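Local coordinates for protein inactive Zymogen C11 Protease (Parabacteroides distasonis, PDB 6MZO) that is an inactive zymogen of a clostripain-like (family C11) protease, probably a precursor of a cysteine peptidase of clan CD, at residues D236-A239 against A240-T244; E289-N292 against A293-S297. All blocks are in the same frame, centred on the assembly; numbering follows the deposited sequence.

Contact 1: residues D236-A239 against A240-T244; sequences DELA and ATCRT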
# COMPACT_ATOMS: atom_id res chain seq x y z
N ASP A 236 -17.18 3.65 0.12
CA ASP A 236 -18.46 3.27 -0.50
C ASP A 236 -19.07 4.41 -1.33
O ASP A 236 -19.55 4.18 -2.48
CB ASP A 236 -19.46 2.83 0.57
CG ASP A 236 -19.14 1.48 1.14
OD1 ASP A 236 -18.77 0.57 0.40
OD2 ASP A 236 -19.27 1.31 2.38
N GLU A 237 -18.96 5.63 -0.81
CA GLU A 237 -19.50 6.75 -1.54
C GLU A 237 -18.69 6.96 -2.83
O GLU A 237 -19.26 7.24 -3.89
CB GLU A 237 -19.48 8.01 -0.68
CG GLU A 237 -20.00 9.20 -1.45
CD GLU A 237 -19.85 10.50 -0.70
OE1 GLU A 237 -20.07 10.50 0.54
OE2 GLU A 237 -19.48 11.51 -1.34
N LEU A 238 -17.37 6.78 -2.75
CA LEU A 238 -16.54 7.03 -3.94
C LEU A 238 -16.97 6.01 -5.02
O LEU A 238 -17.09 6.34 -6.21
CB LEU A 238 -15.04 6.94 -3.58
CG LEU A 238 -14.07 7.15 -4.76
CD1 LEU A 238 -14.26 8.51 -5.42
CD2 LEU A 238 -12.70 7.03 -4.18
N ALA A 239 -17.26 4.78 -4.61
CA ALA A 239 -17.58 3.76 -5.60
C ALA A 239 -18.92 4.11 -6.19
O ALA A 239 -19.10 4.00 -7.38
CB ALA A 239 -17.60 2.38 -4.98
N ALA A 240 -19.85 4.57 -5.34
CA ALA A 240 -21.18 4.86 -5.86
C ALA A 240 -21.12 6.00 -6.88
O ALA A 240 -21.81 5.97 -7.93
CB ALA A 240 -22.09 5.21 -4.73
N THR A 241 -20.24 6.97 -6.60
CA THR A 241 -20.16 8.12 -7.45
C THR A 241 -19.56 7.62 -8.77
O THR A 241 -20.00 8.01 -9.85
CB THR A 241 -19.31 9.21 -6.82
OG1 THR A 241 -19.95 9.68 -5.60
CG2 THR A 241 -19.12 10.34 -7.78
N CYS A 242 -18.56 6.72 -8.69
CA CYS A 242 -17.93 6.21 -9.91
C CYS A 242 -18.87 5.31 -10.66
O CYS A 242 -18.87 5.30 -11.91
CB CYS A 242 -16.62 5.46 -9.58
SG CYS A 242 -15.33 6.60 -9.04
N ARG A 243 -19.73 4.60 -9.92
CA ARG A 243 -20.66 3.71 -10.59
C ARG A 243 -21.51 4.49 -11.60
O ARG A 243 -21.77 4.00 -12.75
CB ARG A 243 -21.55 3.02 -9.54
CG ARG A 243 -22.59 2.07 -10.20
CD ARG A 243 -23.46 1.45 -9.10
NE ARG A 243 -22.64 1.01 -7.99
CZ ARG A 243 -22.72 1.48 -6.75
NH1 ARG A 243 -23.66 2.36 -6.42
NH2 ARG A 243 -21.86 1.03 -5.83
N THR A 244 -21.81 5.75 -11.26
CA THR A 244 -22.75 6.50 -12.13
C THR A 244 -22.17 6.76 -13.51
O THR A 244 -22.91 6.81 -14.50
CB THR A 244 -23.20 7.83 -11.50
OG1 THR A 244 -22.09 8.72 -11.39
CG2 THR A 244 -23.75 7.59 -10.09
O HOH W 1 -21.13 2.05 -3.21
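Thr-241 meets Glu-237 one helical turn back because its first torsion (chi1 -64°) sets OG1 beside the backbone N and opposite the carbonyl carbon, 3.1 Å from Glu-237 O. Glu-237 CG runs beside that hydroxyl, 4.2 Å from Thr-241 OG1, and the two side chains lie alongside each other, pointing the same way. Glu-237 O already takes the Thr-241 N-H at 2.9 Å, the donor tilted from the carbonyl plane. Thr-241 OG1 is also hydrogen-bonded to Ser-297 OG of helix 288-301. The Glu-237 carboxylate is shared: OE1 forms a salt bridge with Lys-300, and OE2 is hydrogen-bonded to Ser-297 OG.

One residue along, Leu-238 and Cys-242 repeat the i to i+4 pairing on the buried side. Cys-242 SG rests 4.2 Å from Leu-238 CD1, an apolar touch, and Cys-242 N bonds to Leu-238 O. Further round the helix, Arg-243 bends at its third torsion and curls back, carrying one face of its guanidinium over Ala-239 O. A water lying in the guanidinium plane accepts from Arg-243 NH2 at 2.9 Å and donates to Asp-236 O at 2.8 Å, an i to i+7 link spanning nearly two turns, to a carbonyl that also accepts from Ala-240 N. Arg-243 NE is held by Asp-355 O.

The backbone bonds and the 237/241 and 238/242 pairs are the i to i+4 contacts of alpha-helix 235-246. Leu-238 and Thr-241 pack against helix 288-301, Ala-239 and Cys-242 against Trp-352 and Val-356 of helix 351-357, and Asp-236 reaches Tyr-172 of helix 168-173.

Contact 2: residues E289-N292 against A293-S297; sequences EQYN and AFKRS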
# COMPACT_ATOMS: atom_id res chain seq x y z
N GLU A 289 -21.20 17.11 -14.78
CA GLU A 289 -21.88 16.87 -13.51
C GLU A 289 -21.28 15.69 -12.73
O GLU A 289 -20.96 15.78 -11.54
CB GLU A 289 -23.37 16.61 -13.77
CG GLU A 289 -24.22 16.54 -12.53
CD GLU A 289 -25.71 16.49 -12.86
OE1 GLU A 289 -26.39 15.55 -12.39
OE2 GLU A 289 -26.22 17.39 -13.56
N GLN A 290 -21.11 14.55 -13.42
CA GLN A 290 -20.44 13.40 -12.80
C GLN A 290 -19.02 13.70 -12.33
O GLN A 290 -18.58 13.22 -11.28
CB GLN A 290 -20.40 12.24 -13.83
CG GLN A 290 -21.78 11.71 -14.13
CD GLN A 290 -21.85 10.87 -15.39
OE1 GLN A 290 -20.89 10.80 -16.19
NE2 GLN A 290 -23.00 10.24 -15.60
N TYR A 291 -18.27 14.47 -13.12
CA TYR A 291 -16.90 14.82 -12.75
C TYR A 291 -16.89 15.68 -11.50
O TYR A 291 -16.04 15.45 -10.62
CB TYR A 291 -16.18 15.52 -13.89
CG TYR A 291 -14.68 15.73 -13.70
CD1 TYR A 291 -13.83 14.70 -13.26
CD2 TYR A 291 -14.10 16.94 -14.03
CE1 TYR A 291 -12.45 14.91 -13.10
CE2 TYR A 291 -12.73 17.16 -13.90
CZ TYR A 291 -11.91 16.15 -13.45
OH TYR A 291 -10.57 16.42 -13.35
N ASN A 292 -17.82 16.63 -11.37
CA ASN A 292 -17.83 17.48 -10.18
C ASN A 292 -18.17 16.62 -8.97
O ASN A 292 -17.55 16.77 -7.91
CB ASN A 292 -18.82 18.64 -10.34
CG ASN A 292 -18.29 19.72 -11.30
OD1 ASN A 292 -17.08 19.80 -11.58
ND2 ASN A 292 -19.18 20.53 -11.80
N ALA A 293 -19.10 15.68 -9.13
CA ALA A 293 -19.47 14.76 -8.02
C ALA A 293 -18.27 13.89 -7.62
O ALA A 293 -18.00 13.66 -6.43
CB ALA A 293 -20.64 13.89 -8.39
N PHE A 294 -17.59 13.36 -8.64
CA PHE A 294 -16.37 12.57 -8.42
C PHE A 294 -15.33 13.36 -7.64
O PHE A 294 -14.77 12.86 -6.66
CB PHE A 294 -15.82 12.11 -9.78
CG PHE A 294 -14.46 11.54 -9.69
CD1 PHE A 294 -14.26 10.24 -9.29
CD2 PHE A 294 -13.34 12.35 -10.01
CE1 PHE A 294 -12.91 9.67 -9.26
CE2 PHE A 294 -12.03 11.83 -9.98
CZ PHE A 294 -11.80 10.52 -9.57
N LYS A 295 -15.06 14.60 -8.06
CA LYS A 295 -14.10 15.45 -7.31
C LYS A 295 -14.47 15.66 -5.86
O LYS A 295 -13.58 15.60 -4.98
CB LYS A 295 -13.91 16.79 -8.04
CG LYS A 295 -13.05 16.58 -9.31
CD LYS A 295 -12.63 17.91 -9.95
CE LYS A 295 -13.72 18.47 -10.84
NZ LYS A 295 -13.26 19.74 -11.50
N ARG A 296 -15.76 15.84 -5.59
CA ARG A 296 -16.19 15.98 -4.19
C ARG A 296 -15.97 14.70 -3.37
O ARG A 296 -15.57 14.78 -2.19
CB ARG A 296 -17.64 16.40 -4.13
CG ARG A 296 -17.83 17.85 -4.55
CD ARG A 296 -19.24 18.31 -4.25
NE ARG A 296 -19.27 19.76 -4.12
CZ ARG A 296 -20.24 20.56 -4.57
NH1 ARG A 296 -21.32 20.06 -5.17
NH2 ARG A 296 -20.14 21.87 -4.40
N SER A 297 -16.22 13.55 -4.01
CA SER A 297 -16.05 12.28 -3.30
C SER A 297 -14.57 12.02 -3.03
O SER A 297 -14.23 11.55 -1.93
CB SER A 297 -16.67 11.11 -4.07
OG SER A 297 -18.10 11.27 -4.06
O HOH W 2 -14.53 20.75 -13.60
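The Tyr-291 ring carries Lys-295 CE over one face, 3.8 Å from the ring centroid and 24° off its normal, a CH-pi contact displaced toward the CD2-CE2 side. Lys-295 CE comes within 3.5 Å of Tyr-291 CE2, while Lys-295 CD passes near CZ. Phe-294 approaches the same ring obliquely, its CD2 4.0 Å from Tyr-291 CD1, and its own ring meets Phe-278 edge-to-face. The lysine chain gets there by a bend at its third torsion (chi3 -83°), which folds CE and NZ back across the tyrosine. Beyond the ring, Tyr-291 OH is hydrogen-bonded to Asp-279 OD1, so the ring is held at its phenolic end as well as along its face.

All of this rides on consecutive i to i+4 backbone bonds of the alpha-helix 288-301, among them Lys-295 N to Tyr-291 O at 2.9 Å. The helix is amphipathic: Ala-293, Phe-294 and Ser-297 lie on the side toward helix 235-246, with Phe-294 against Cys-242 there and against Val-282 of helix 278-283, while Glu-289 and Arg-296 are exposed. With Tyr-291 cut back to an alanine, Lys-295 CE is likely to lose the ring face it lies on and Asp-279 its hydroxyl partner.

Asn-292 lies side by side with Lys-295, its OD1 3.7 Å from Lys-295 CE. Their polar ends share a water that accepts from Lys-295 NZ at 2.7 Å and reaches Asn-292 OD1 through a weak bond.

Contact 1 and contact 2 are both single-helix turns, on neighbouring helices 235-246 and 288-301, with centres about 10 Å apart. Contact 1 is partly buried, wedged among three helices: small buried residues, Ala-239 and Cys-242, face those helices, and charged groups at its margins pair outside it. Contact 2 lies at the surface and is carried by an aromatic ring covered by a lysine chain. They meet directly: Ser-297 OG is a probable hydrogen-bond partner of Thr-241 OG1 at 2.9 Å and of Glu-237 OE2 at 3.1 Å, while Thr-241 CG2 packs near Phe-294 N. The shared seam is thus polar at Ser-297 and apolar where Phe-294 meets Cys-242.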